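Versicolorin reductase (PDB 4NIM) probably catalyses the NAD(P)(H)-dependent interconversion of a carbonyl and an alcohol, as a member of the short-chain dehydrogenase/reductase family. Local coordinates at residues 34-39 against 61-66; 42-47 against 89-94; 78-83 against 125-130; 241-246 against 250-255. All coordinates share one frame; numbering follows the deposited sequence.

Contact 1: residues 34-39 against 61-66; sequences LFAERG and EELGAK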
loop_
_atom_site.group_PDB
_atom_site.type_symbol
_atom_site.label_atom_id
_atom_site.label_comp_id
_atom_site.label_asym_id
_atom_site.label_seq_id
_atom_site.Cartn_x
_atom_site.Cartn_y
_atom_site.Cartn_z
ATOM N N LEU A 34 -11.892 -6.636 -4.499
ATOM C CA LEU A 34 -12.247 -7.464 -3.356
ATOM C C LEU A 34 -13.042 -6.639 -2.311
ATOM O O LEU A 34 -14.021 -7.122 -1.719
ATOM C CB LEU A 34 -10.986 -8.066 -2.712
ATOM C CG LEU A 34 -11.279 -8.934 -1.505
ATOM C CD1 LEU A 34 -12.144 -10.138 -1.905
ATOM C CD2 LEU A 34 -9.995 -9.374 -0.810
ATOM N N PHE A 35 -12.593 -5.414 -2.070
ATOM C CA PHE A 35 -13.245 -4.542 -1.090
ATOM C C PHE A 35 -14.702 -4.313 -1.497
ATOM O O PHE A 35 -15.578 -4.378 -0.665
ATOM C CB PHE A 35 -12.537 -3.217 -0.945
ATOM C CG PHE A 35 -11.366 -3.253 0.008
ATOM C CD1 PHE A 35 -10.704 -4.448 0.294
ATOM C CD2 PHE A 35 -10.940 -2.099 0.627
ATOM C CE1 PHE A 35 -9.655 -4.471 1.196
ATOM C CE2 PHE A 35 -9.858 -2.122 1.517
ATOM C CZ PHE A 35 -9.223 -3.304 1.797
ATOM N N ALA A 36 -14.935 -4.042 -2.770
ATOM C CA ALA A 36 -16.309 -3.888 -3.292
ATOM C C ALA A 36 -17.126 -5.177 -3.144
ATOM O O ALA A 36 -18.310 -5.165 -2.694
ATOM C CB ALA A 36 -16.248 -3.442 -4.747
ATOM N N GLU A 37 -16.507 -6.295 -3.506
ATOM C CA GLU A 37 -17.145 -7.612 -3.359
ATOM C C GLU A 37 -17.533 -7.874 -1.908
ATOM O O GLU A 37 -18.522 -8.542 -1.643
ATOM C CB GLU A 37 -16.248 -8.732 -3.901
ATOM C CG GLU A 37 -16.069 -8.678 -5.422
ATOM C CD GLU A 37 -15.044 -9.690 -5.977
ATOM O OE1 GLU A 37 -14.083 -10.072 -5.265
ATOM O OE2 GLU A 37 -15.195 -10.118 -7.145
ATOM N N ARG A 38 -16.773 -7.328 -0.967
ATOM C CA ARG A 38 -17.088 -7.494 0.449
ATOM C C ARG A 38 -17.855 -6.345 1.063
ATOM O O ARG A 38 -17.894 -6.224 2.292
ATOM C CB ARG A 38 -15.817 -7.758 1.241
ATOM C CG ARG A 38 -15.219 -9.105 0.885
ATOM C CD ARG A 38 -13.985 -9.407 1.716
ATOM N NE ARG A 38 -13.362 -10.653 1.277
ATOM C CZ ARG A 38 -12.356 -11.256 1.907
ATOM N NH1 ARG A 38 -11.872 -10.744 3.027
ATOM N NH2 ARG A 38 -11.856 -12.384 1.420
ATOM N N GLY A 39 -18.482 -5.520 0.220
ATOM C CA GLY A 39 -19.496 -4.575 0.687
ATOM C C GLY A 39 -19.001 -3.184 0.974
ATOM O O GLY A 39 -19.681 -2.406 1.647
ATOM N N GLU A 61 -18.376 0.151 -9.464
ATOM C CA GLU A 61 -19.789 0.484 -9.316
ATOM C C GLU A 61 -20.662 -0.737 -9.620
ATOM O O GLU A 61 -21.617 -0.981 -8.907
ATOM C CB GLU A 61 -20.168 1.696 -10.185
ATOM C CG GLU A 61 -19.435 2.990 -9.790
ATOM C CD GLU A 61 -20.248 3.925 -8.899
ATOM O OE1 GLU A 61 -21.435 3.606 -8.635
ATOM O OE2 GLU A 61 -19.718 4.973 -8.452
ATOM N N GLU A 62 -20.320 -1.527 -10.640
ATOM C CA GLU A 62 -21.141 -2.697 -10.971
ATOM C C GLU A 62 -21.047 -3.751 -9.851
ATOM O O GLU A 62 -21.941 -4.570 -9.724
ATOM C CB GLU A 62 -20.769 -3.303 -12.342
ATOM N N LEU A 63 -19.969 -3.731 -9.045
ATOM C CA LEU A 63 -19.843 -4.630 -7.885
ATOM C C LEU A 63 -20.555 -4.097 -6.652
ATOM O O LEU A 63 -20.649 -4.790 -5.639
ATOM C CB LEU A 63 -18.356 -4.862 -7.539
ATOM C CG LEU A 63 -17.582 -5.680 -8.575
ATOM C CD1 LEU A 63 -16.093 -5.675 -8.245
ATOM C CD2 LEU A 63 -18.129 -7.106 -8.685
ATOM N N GLY A 64 -21.017 -2.850 -6.698
ATOM C CA GLY A 64 -21.773 -2.273 -5.592
ATOM C C GLY A 64 -21.171 -1.133 -4.810
ATOM O O GLY A 64 -21.803 -0.640 -3.880
ATOM N N ALA A 65 -19.947 -0.709 -5.142
ATOM C CA ALA A 65 -19.300 0.383 -4.415
ATOM C C ALA A 65 -19.429 1.686 -5.188
ATOM O O ALA A 65 -19.294 1.673 -6.406
ATOM C CB ALA A 65 -17.823 0.053 -4.244
ATOM N N LYS A 66 -19.670 2.800 -4.519
ATOM C CA LYS A 66 -19.482 4.121 -5.173
ATOM C C LYS A 66 -17.989 4.293 -5.298
ATOM O O LYS A 66 -17.265 3.973 -4.374
ATOM C CB LYS A 66 -20.066 5.289 -4.355
#
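The carbonyl O of A36 accepts the backbone N-H of G39 at 2.9 Å, one of the two bonds of the Schellman motif that ends helix 26-37; the other runs from A40 N to F35 O. G39 takes the positive phi this turn needs, which suits glycine. Helix 50-63 stops in the same way at G64, whose N bonds to E61 O, and the chain then turns A65 towards helix 26-37. Between the two helix ends the meeting is apolar. The methyl of A36 points at 61-66 and is met by two groups, L63 CB at 3.8 Å and A65 CB at 3.9 Å, and so small a side chain lets the backbones come near, with 5.3 Å between the CA atoms of A36 and A65. Further out, the side chains of E37 and L63 pass at a slant. The aliphatic CG of E37 lies 4.1 Å from L63 CD1, while its extended chain carries the carboxylate on towards solvent. L43 of strand 42-47 touches both alanines from the sheet. No hydrogen bond joins the segments, so the contact rests on the fit of small apolar groups, the buried methyls of A36 and A65 with the more exposed L63 beside them.

Contact 2: residues 42-47 against 89-94; sequences GLVICG and RAFGRL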
loop_
_atom_site.group_PDB
_atom_site.type_symbol
_atom_site.label_atom_id
_atom_site.label_comp_id
_atom_site.label_asym_id
_atom_site.label_seq_id
_atom_site.Cartn_x
_atom_site.Cartn_y
_atom_site.Cartn_z
ATOM N N GLY A 42 -17.685 2.889 -0.250
ATOM C CA GLY A 42 -17.102 3.881 -1.127
ATOM C C GLY A 42 -15.616 3.638 -1.236
ATOM O O GLY A 42 -15.005 3.281 -0.279
ATOM N N LEU A 43 -15.094 3.762 -2.446
ATOM C CA LEU A 43 -13.723 3.496 -2.746
ATOM C C LEU A 43 -13.174 4.668 -3.526
ATOM O O LEU A 43 -13.798 5.163 -4.447
ATOM C CB LEU A 43 -13.614 2.222 -3.569
ATOM C CG LEU A 43 -13.997 0.950 -2.816
ATOM C CD1 LEU A 43 -14.133 -0.212 -3.799
ATOM C CD2 LEU A 43 -12.977 0.669 -1.682
ATOM N N VAL A 44 -11.973 5.121 -3.151
ATOM C CA VAL A 44 -11.270 6.117 -3.914
ATOM C C VAL A 44 -10.091 5.394 -4.469
ATOM O O VAL A 44 -9.274 4.833 -3.699
ATOM C CB VAL A 44 -10.796 7.301 -3.048
ATOM C CG1 VAL A 44 -10.080 8.334 -3.893
ATOM C CG2 VAL A 44 -11.999 7.953 -2.382
ATOM N N ILE A 45 -10.018 5.373 -5.788
ATOM C CA ILE A 45 -8.909 4.760 -6.494
ATOM C C ILE A 45 -8.134 5.803 -7.282
ATOM O O ILE A 45 -8.616 6.923 -7.525
ATOM C CB ILE A 45 -9.363 3.616 -7.435
ATOM C CG1 ILE A 45 -10.483 4.075 -8.375
ATOM C CG2 ILE A 45 -9.805 2.414 -6.602
ATOM C CD1 ILE A 45 -10.571 3.246 -9.620
ATOM N N CYS A 46 -6.921 5.453 -7.690
ATOM C CA CYS A 46 -6.051 6.466 -8.281
ATOM C C CYS A 46 -4.871 5.911 -9.047
ATOM O O CYS A 46 -4.479 4.752 -8.873
ATOM C CB CYS A 46 -5.520 7.431 -7.212
ATOM S SG CYS A 46 -4.534 6.624 -5.911
ATOM N N GLY A 47 -4.335 6.757 -9.918
ATOM C CA GLY A 47 -3.261 6.377 -10.806
ATOM C C GLY A 47 -3.064 7.373 -11.937
ATOM O O GLY A 47 -3.649 8.445 -11.949
ATOM N N ARG A 89 -14.365 14.774 0.230
ATOM C CA ARG A 89 -15.279 15.454 -0.696
ATOM C C ARG A 89 -16.493 14.542 -1.041
ATOM O O ARG A 89 -17.643 14.933 -0.860
ATOM C CB ARG A 89 -14.516 15.905 -1.949
ATOM C CG ARG A 89 -15.255 16.844 -2.902
ATOM C CD ARG A 89 -16.144 16.164 -3.932
ATOM N NE ARG A 89 -15.417 15.196 -4.774
ATOM C CZ ARG A 89 -15.994 14.249 -5.522
ATOM N NH1 ARG A 89 -17.315 14.124 -5.559
ATOM N NH2 ARG A 89 -15.248 13.413 -6.237
ATOM N N ALA A 90 -16.209 13.320 -1.480
ATOM C CA ALA A 90 -17.220 12.369 -1.940
ATOM C C ALA A 90 -18.024 11.707 -0.841
ATOM O O ALA A 90 -19.262 11.508 -0.990
ATOM C CB ALA A 90 -16.544 11.298 -2.798
ATOM N N PHE A 91 -17.354 11.339 0.252
ATOM C CA PHE A 91 -17.958 10.478 1.275
ATOM C C PHE A 91 -18.067 11.087 2.657
ATOM O O PHE A 91 -18.765 10.547 3.512
ATOM C CB PHE A 91 -17.240 9.135 1.337
ATOM C CG PHE A 91 -17.173 8.437 0.002
ATOM C CD1 PHE A 91 -18.346 8.022 -0.641
ATOM C CD2 PHE A 91 -15.984 8.249 -0.634
ATOM C CE1 PHE A 91 -18.283 7.409 -1.878
ATOM C CE2 PHE A 91 -15.916 7.640 -1.868
ATOM C CZ PHE A 91 -17.055 7.214 -2.489
ATOM N N GLY A 92 -17.312 12.165 2.906
ATOM C CA GLY A 92 -17.370 12.901 4.195
ATOM C C GLY A 92 -16.595 12.257 5.338
ATOM O O GLY A 92 -16.655 12.713 6.458
ATOM N N ARG A 93 -15.946 11.141 5.048
ATOM C CA ARG A 93 -15.186 10.397 6.050
ATOM C C ARG A 93 -14.231 9.409 5.365
ATOM O O ARG A 93 -14.296 9.216 4.137
ATOM C CB ARG A 93 -16.147 9.629 6.978
ATOM C CG ARG A 93 -17.179 8.775 6.233
ATOM C CD ARG A 93 -18.223 8.173 7.157
ATOM N NE ARG A 93 -19.176 7.340 6.438
ATOM C CZ ARG A 93 -19.095 6.017 6.318
ATOM N NH1 ARG A 93 -18.103 5.340 6.883
ATOM N NH2 ARG A 93 -20.013 5.368 5.619
ATOM N N LEU A 94 -13.349 8.813 6.162
ATOM C CA LEU A 94 -12.438 7.778 5.700
ATOM C C LEU A 94 -12.338 6.687 6.771
ATOM O O LEU A 94 -12.312 6.971 7.974
ATOM C CB LEU A 94 -11.043 8.347 5.398
ATOM C CG LEU A 94 -10.080 7.358 4.736
ATOM C CD1 LEU A 94 -10.606 6.892 3.376
ATOM C CD2 LEU A 94 -8.712 8.016 4.606
#
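In the Rossmann fold of this reductase, the parallel sheet is covered by helices on both faces, and here the last turn of helix 77-91 lies against the beginning of strand 42-47 through one aromatic ring, that of F91. G42 suits the spot beneath it: with no side chain between strand and ring, the backbone CA itself can lie 3.6 Å from F91 CZ. This is a CH-pi contact over the ring face, with CA 4.0 Å from the centroid and 25° off the ring normal. The A90 methyl, from the same helix, lies over the other face, near its rim. The ring is thus sandwiched between strand backbone and helix side chain.

F91 has CG anti to its carbonyl carbon (chi1 -54°), and from there the ring reaches down to the sheet, where I17 of strand 17-20 and K66 of strand 66-71 also touch it. It therefore packs on the two strands that flank 42-47 as well as on 42-47 itself. L43 turns its side chain away, to the other face of the sheet. G92 follows with positive phi, a conformation favourable to glycine, and lets the chain leave the helix towards strand 96-99.

V44 returns to the face that F91 covers, its beta-branched side chain well suited to a strand. Its side chain and the ring run antiparallel, side by side, and CG2 meets the ring edge in plane, 4.0 Å from F91 CE2.

Contact 3: residues 78-83 against 125-130; sequences EDCRRI and TRAPFF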
loop_
_atom_site.group_PDB
_atom_site.type_symbol
_atom_site.label_atom_id
_atom_site.label_comp_id
_atom_site.label_asym_id
_atom_site.label_seq_id
_atom_site.Cartn_x
_atom_site.Cartn_y
_atom_site.Cartn_z
ATOM N N GLU A 78 1.231 17.161 -3.369
ATOM C CA GLU A 78 -0.103 17.779 -3.440
ATOM C C GLU A 78 -1.143 16.811 -4.038
ATOM O O GLU A 78 -2.315 16.855 -3.677
ATOM C CB GLU A 78 -0.032 19.108 -4.250
ATOM C CG GLU A 78 -0.977 20.186 -3.733
ATOM C CD GLU A 78 -0.963 21.465 -4.591
ATOM O OE1 GLU A 78 0.118 21.838 -5.145
ATOM O OE2 GLU A 78 -2.041 22.093 -4.732
ATOM N N ASP A 79 -0.704 15.957 -4.968
ATOM C CA ASP A 79 -1.539 14.905 -5.538
ATOM C C ASP A 79 -1.885 13.878 -4.449
ATOM O O ASP A 79 -3.045 13.434 -4.321
ATOM C CB ASP A 79 -0.856 14.218 -6.718
ATOM C CG ASP A 79 -0.948 15.001 -8.000
ATOM O OD1 ASP A 79 -1.518 16.127 -8.018
ATOM O OD2 ASP A 79 -0.503 14.456 -9.032
ATOM N N CYS A 80 -0.908 13.547 -3.633
ATOM C CA CYS A 80 -1.127 12.670 -2.490
ATOM C C CYS A 80 -2.202 13.225 -1.581
ATOM O O CYS A 80 -3.162 12.518 -1.208
ATOM C CB CYS A 80 0.177 12.455 -1.691
ATOM S SG CYS A 80 1.394 11.525 -2.665
ATOM N N ARG A 81 -2.062 14.494 -1.238
ATOM C CA ARG A 81 -3.069 15.147 -0.411
ATOM C C ARG A 81 -4.462 15.171 -1.061
ATOM O O ARG A 81 -5.448 14.973 -0.351
ATOM C CB ARG A 81 -2.636 16.545 -0.019
ATOM C CG ARG A 81 -1.385 16.522 0.840
ATOM C CD ARG A 81 -0.859 17.926 1.005
ATOM N NE ARG A 81 0.088 17.940 2.089
ATOM C CZ ARG A 81 1.093 18.775 2.215
ATOM N NH1 ARG A 81 1.341 19.682 1.269
ATOM N NH2 ARG A 81 1.874 18.664 3.293
ATOM N N ARG A 82 -4.515 15.409 -2.373
ATOM C CA ARG A 82 -5.798 15.470 -3.090
ATOM C C ARG A 82 -6.560 14.145 -3.056
ATOM O O ARG A 82 -7.808 14.139 -3.028
ATOM C CB ARG A 82 -5.611 15.943 -4.535
ATOM C CG ARG A 82 -6.914 16.361 -5.213
ATOM C CD ARG A 82 -6.676 17.309 -6.385
ATOM N NE ARG A 82 -5.827 16.710 -7.406
ATOM C CZ ARG A 82 -4.552 17.030 -7.591
ATOM N NH1 ARG A 82 -3.973 17.957 -6.835
ATOM N NH2 ARG A 82 -3.857 16.408 -8.532
ATOM N N ILE A 83 -5.838 13.018 -3.035
ATOM C CA ILE A 83 -6.493 11.724 -2.981
ATOM C C ILE A 83 -7.387 11.596 -1.762
ATOM O O ILE A 83 -8.598 11.229 -1.834
ATOM C CB ILE A 83 -5.468 10.591 -2.996
ATOM C CG1 ILE A 83 -4.766 10.569 -4.362
ATOM C CG2 ILE A 83 -6.146 9.265 -2.739
ATOM C CD1 ILE A 83 -3.473 9.811 -4.351
ATOM N N THR A 125 7.916 5.730 -0.233
ATOM C CA THR A 125 8.117 6.151 1.141
ATOM C C THR A 125 7.428 7.465 1.415
ATOM O O THR A 125 6.686 7.574 2.392
ATOM C CB THR A 125 9.657 6.275 1.492
ATOM O OG1 THR A 125 10.392 5.116 1.014
ATOM C CG2 THR A 125 9.803 6.370 2.954
ATOM N N ARG A 126 7.709 8.498 0.610
ATOM C CA ARG A 126 7.128 9.828 0.841
ATOM C C ARG A 126 5.585 9.835 0.587
ATOM O O ARG A 126 4.809 10.442 1.347
ATOM C CB ARG A 126 7.810 10.865 -0.051
ATOM C CG ARG A 126 7.462 12.293 0.326
ATOM C CD ARG A 126 8.308 13.293 -0.421
ATOM N NE ARG A 126 7.950 13.392 -1.817
ATOM C CZ ARG A 126 8.701 13.972 -2.745
ATOM N NH1 ARG A 126 9.877 14.496 -2.421
ATOM N NH2 ARG A 126 8.310 14.002 -4.007
ATOM N N ALA A 127 5.165 9.203 -0.488
ATOM C CA ALA A 127 3.719 9.152 -0.783
ATOM C C ALA A 127 2.969 8.478 0.369
ATOM O O ALA A 127 2.056 9.096 0.919
ATOM C CB ALA A 127 3.439 8.554 -2.131
ATOM N N PRO A 128 3.395 7.286 0.820
ATOM C CA PRO A 128 2.743 6.776 2.036
ATOM C C PRO A 128 2.781 7.720 3.208
ATOM O O PRO A 128 1.786 7.846 3.912
ATOM C CB PRO A 128 3.495 5.486 2.304
ATOM C CG PRO A 128 3.828 4.991 0.901
ATOM C CD PRO A 128 4.160 6.223 0.138
ATOM N N PHE A 129 3.943 8.335 3.490
ATOM C CA PHE A 129 3.985 9.272 4.577
ATOM C C PHE A 129 2.859 10.329 4.534
ATOM O O PHE A 129 2.147 10.535 5.531
ATOM C CB PHE A 129 5.413 9.895 4.675
ATOM C CG PHE A 129 5.637 10.743 5.889
ATOM C CD1 PHE A 129 5.135 12.050 5.978
ATOM C CD2 PHE A 129 6.417 10.256 6.929
ATOM C CE1 PHE A 129 5.357 12.819 7.121
ATOM C CE2 PHE A 129 6.624 10.995 8.059
ATOM C CZ PHE A 129 6.131 12.288 8.166
ATOM N N PHE A 130 2.704 11.010 3.407
ATOM C CA PHE A 130 1.778 12.105 3.321
ATOM C C PHE A 130 0.317 11.624 3.133
ATOM O O PHE A 130 -0.575 12.243 3.656
ATOM C CB PHE A 130 2.245 13.143 2.298
ATOM C CG PHE A 130 3.370 13.918 2.822
ATOM C CD1 PHE A 130 3.136 14.898 3.782
ATOM C CD2 PHE A 130 4.662 13.582 2.536
ATOM C CE1 PHE A 130 4.199 15.560 4.379
ATOM C CE2 PHE A 130 5.725 14.240 3.143
ATOM C CZ PHE A 130 5.482 15.249 4.046
#
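C80 and A127 mark the nearest approach of helices 77-91 and 114-142, with 6.2 Å between their CA atoms, and the second helix is kinked just there because P128 has no N-H to give to the preceding turn. Small residues suit so close a meeting. The sulfur of C80, with SG anti to the carbonyl carbon (chi1 -67°), points at the other helix and touches A127 CB at 3.6 Å; A127 CA is nearly as close, at 3.8 Å, so the thiol rests against both methyl and backbone. Both residues are buried, and C80 also packs on L74 in the loop before its own helix.

Next to C80, and a turn beyond A127, R81 and F130 meet nearer the solvent. R81 stretches its chain from CG to NE alongside F130, the two side chains pointing the same way. NH2 is 4.0 Å from both CD1 and CE1 of the ring. The guanidinium plane stands 85° from the ring plane and the approach is oblique, so the two groups do not stack. A long arginine suits this margin: its extended stem carries the guanidinium across, so that NH2 makes the contact, and the side chain also touches Q133 and E134, one turn further along helix 114-142. F129 CD1 lies 3.6 Å above the centre of one face of the F130 ring.

P128 turns away to pack on L173 of helix 164-183. Helix 114-142 thus has a neighbour on each flank, in the three-helix layer that covers one face of the sheet in the classical short-chain dehydrogenase fold.

Contact 4: residues 241-246 against 250-255; sequences IAFLAS and GLMTGA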
loop_
_atom_site.group_PDB
_atom_site.type_symbol
_atom_site.label_atom_id
_atom_site.label_comp_id
_atom_site.label_asym_id
_atom_site.label_seq_id
_atom_site.Cartn_x
_atom_site.Cartn_y
_atom_site.Cartn_z
ATOM N N ILE A 241 -4.569 -8.333 2.763
ATOM C CA ILE A 241 -4.820 -6.923 2.982
ATOM C C ILE A 241 -6.171 -6.707 3.644
ATOM O O ILE A 241 -6.278 -5.943 4.635
ATOM C CB ILE A 241 -4.714 -6.132 1.658
ATOM C CG1 ILE A 241 -3.229 -6.114 1.179
ATOM C CG2 ILE A 241 -5.203 -4.693 1.838
ATOM C CD1 ILE A 241 -3.037 -5.486 -0.181
ATOM N N ALA A 242 -7.222 -7.322 3.095
ATOM C CA ALA A 242 -8.523 -7.233 3.709
ATOM C C ALA A 242 -8.548 -7.637 5.190
ATOM O O ALA A 242 -9.189 -6.943 6.027
ATOM C CB ALA A 242 -9.550 -8.026 2.905
ATOM N N PHE A 243 -7.842 -8.717 5.529
ATOM C CA PHE A 243 -7.735 -9.134 6.919
ATOM C C PHE A 243 -7.234 -7.977 7.766
ATOM O O PHE A 243 -7.854 -7.605 8.772
ATOM C CB PHE A 243 -6.848 -10.380 7.069
ATOM C CG PHE A 243 -6.414 -10.687 8.498
ATOM C CD1 PHE A 243 -7.300 -11.253 9.417
ATOM C CD2 PHE A 243 -5.102 -10.456 8.904
ATOM C CE1 PHE A 243 -6.902 -11.563 10.711
ATOM C CE2 PHE A 243 -4.698 -10.766 10.208
ATOM C CZ PHE A 243 -5.590 -11.322 11.100
ATOM N N LEU A 244 -6.110 -7.384 7.328
ATOM C CA LEU A 244 -5.452 -6.338 8.073
ATOM C C LEU A 244 -6.242 -5.043 8.110
ATOM O O LEU A 244 -6.108 -4.297 9.065
ATOM C CB LEU A 244 -4.058 -6.030 7.510
ATOM C CG LEU A 244 -3.048 -7.173 7.559
ATOM C CD1 LEU A 244 -1.766 -6.832 6.777
ATOM C CD2 LEU A 244 -2.724 -7.466 9.008
ATOM N N ALA A 245 -7.095 -4.831 7.103
ATOM C CA ALA A 245 -7.921 -3.631 7.004
ATOM C C ALA A 245 -9.212 -3.727 7.752
ATOM O O ALA A 245 -9.855 -2.684 7.937
ATOM C CB ALA A 245 -8.239 -3.335 5.547
ATOM N N SER A 246 -9.564 -4.932 8.212
ATOM C CA SER A 246 -10.885 -5.246 8.768
ATOM C C SER A 246 -10.810 -5.586 10.249
ATOM O O SER A 246 -9.736 -5.784 10.788
ATOM C CB SER A 246 -11.464 -6.480 8.066
ATOM O OG SER A 246 -10.788 -7.660 8.480
ATOM N N GLY A 250 -8.538 -7.531 14.610
ATOM C CA GLY A 250 -8.720 -7.035 15.971
ATOM C C GLY A 250 -7.878 -5.801 16.220
ATOM O O GLY A 250 -7.847 -4.870 15.386
ATOM N N LEU A 251 -7.126 -5.833 17.316
ATOM C CA LEU A 251 -6.288 -4.689 17.708
ATOM C C LEU A 251 -4.901 -4.638 17.046
ATOM O O LEU A 251 -4.117 -3.720 17.304
ATOM C CB LEU A 251 -6.187 -4.612 19.231
ATOM C CG LEU A 251 -5.555 -5.773 20.029
ATOM C CD1 LEU A 251 -4.070 -5.955 19.732
ATOM C CD2 LEU A 251 -5.768 -5.553 21.523
ATOM N N MET A 252 -4.577 -5.645 16.231
ATOM C CA MET A 252 -3.282 -5.709 15.603
ATOM C C MET A 252 -2.836 -4.397 14.984
ATOM O O MET A 252 -3.550 -3.829 14.159
ATOM C CB MET A 252 -3.312 -6.792 14.519
ATOM C CG MET A 252 -2.018 -7.106 13.903
ATOM S SD MET A 252 -2.153 -8.309 12.539
ATOM C CE MET A 252 -2.896 -9.709 13.344
ATOM N N THR A 253 -1.598 -3.963 15.337
ATOM C CA THR A 253 -1.028 -2.754 14.802
ATOM C C THR A 253 0.496 -2.783 14.961
ATOM O O THR A 253 1.026 -3.378 15.907
ATOM C CB THR A 253 -1.616 -1.541 15.531
ATOM O OG1 THR A 253 -1.190 -0.318 14.940
ATOM C CG2 THR A 253 -1.273 -1.547 17.017
ATOM N N GLY A 254 1.185 -2.239 13.975
ATOM C CA GLY A 254 2.647 -2.242 14.010
ATOM C C GLY A 254 3.255 -3.551 13.521
ATOM O O GLY A 254 4.452 -3.745 13.591
ATOM N N ALA A 255 2.430 -4.412 12.953
ATOM C CA ALA A 255 2.929 -5.716 12.511
ATOM C C ALA A 255 3.585 -5.572 11.178
ATOM O O ALA A 255 3.161 -4.750 10.363
ATOM C CB ALA A 255 1.801 -6.724 12.466
#
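Apolar contacts come first, and M252 makes them with two residues of the last turns of helix 234-245. Its sulfur touches L244, with SD 3.7 Å from CD2, and its methyl reaches F243, with CE 3.8 Å from CE2 and 3.9 Å from CZ. A methionine suits this task because it is long and pliable: CG is anti to the backbone N (chi1 -172°), the chain runs extended towards the helix, and a bend at chi3 (-58°) turns CE to the aromatic ring.

The same pair also forms a Met-aromatic contact. SD lies 5.4 Å from the centroid of the F243 ring and 65° off its normal, an oblique approach in which the two side chains cross at about a right angle. L244 faces inwards and touches V149 of the sheet, whereas F243 lies at the solvent side.

Hydrogen bonds fix the backbones on each side without crossing directly. S246 N bonds to F243 O at 3.2 Å as the helix ends, and S249 OG is in hydrogen-bonding range of F243 O and S246 O, which must share its one proton. M252 O is gripped by R190 NH1 and N192 ND2, while A255 N bonds to N192 OD1. G250 and G254 take positive phi, which suits glycine. This is the helix-to-strand turn that completes the last beta-alpha-beta unit of the Rossmann fold, delivering the chain to edge strand 256-259.

How the contacts relate
From the N terminus, contact 1 closes a loop that holds strand 42-47 and most of helix 50-63, bringing together the ends of two successive helices. Contact 2 opens within that loop, at 42-47, and closes beyond it at 89-94, so the two cross; they meet through L43, whose N probably bonds to K66 O. Contact 3 opens at 78-83, before contact 2 has closed, and crosses it in turn, sharing helix 77-91; C46 packs on I83 between them. Contact 4 follows in series and spans a short turn near the C terminus. Its helix nevertheless touches contact 1, A242 meeting L34, F35 and R38, and so the late helix joins the early one.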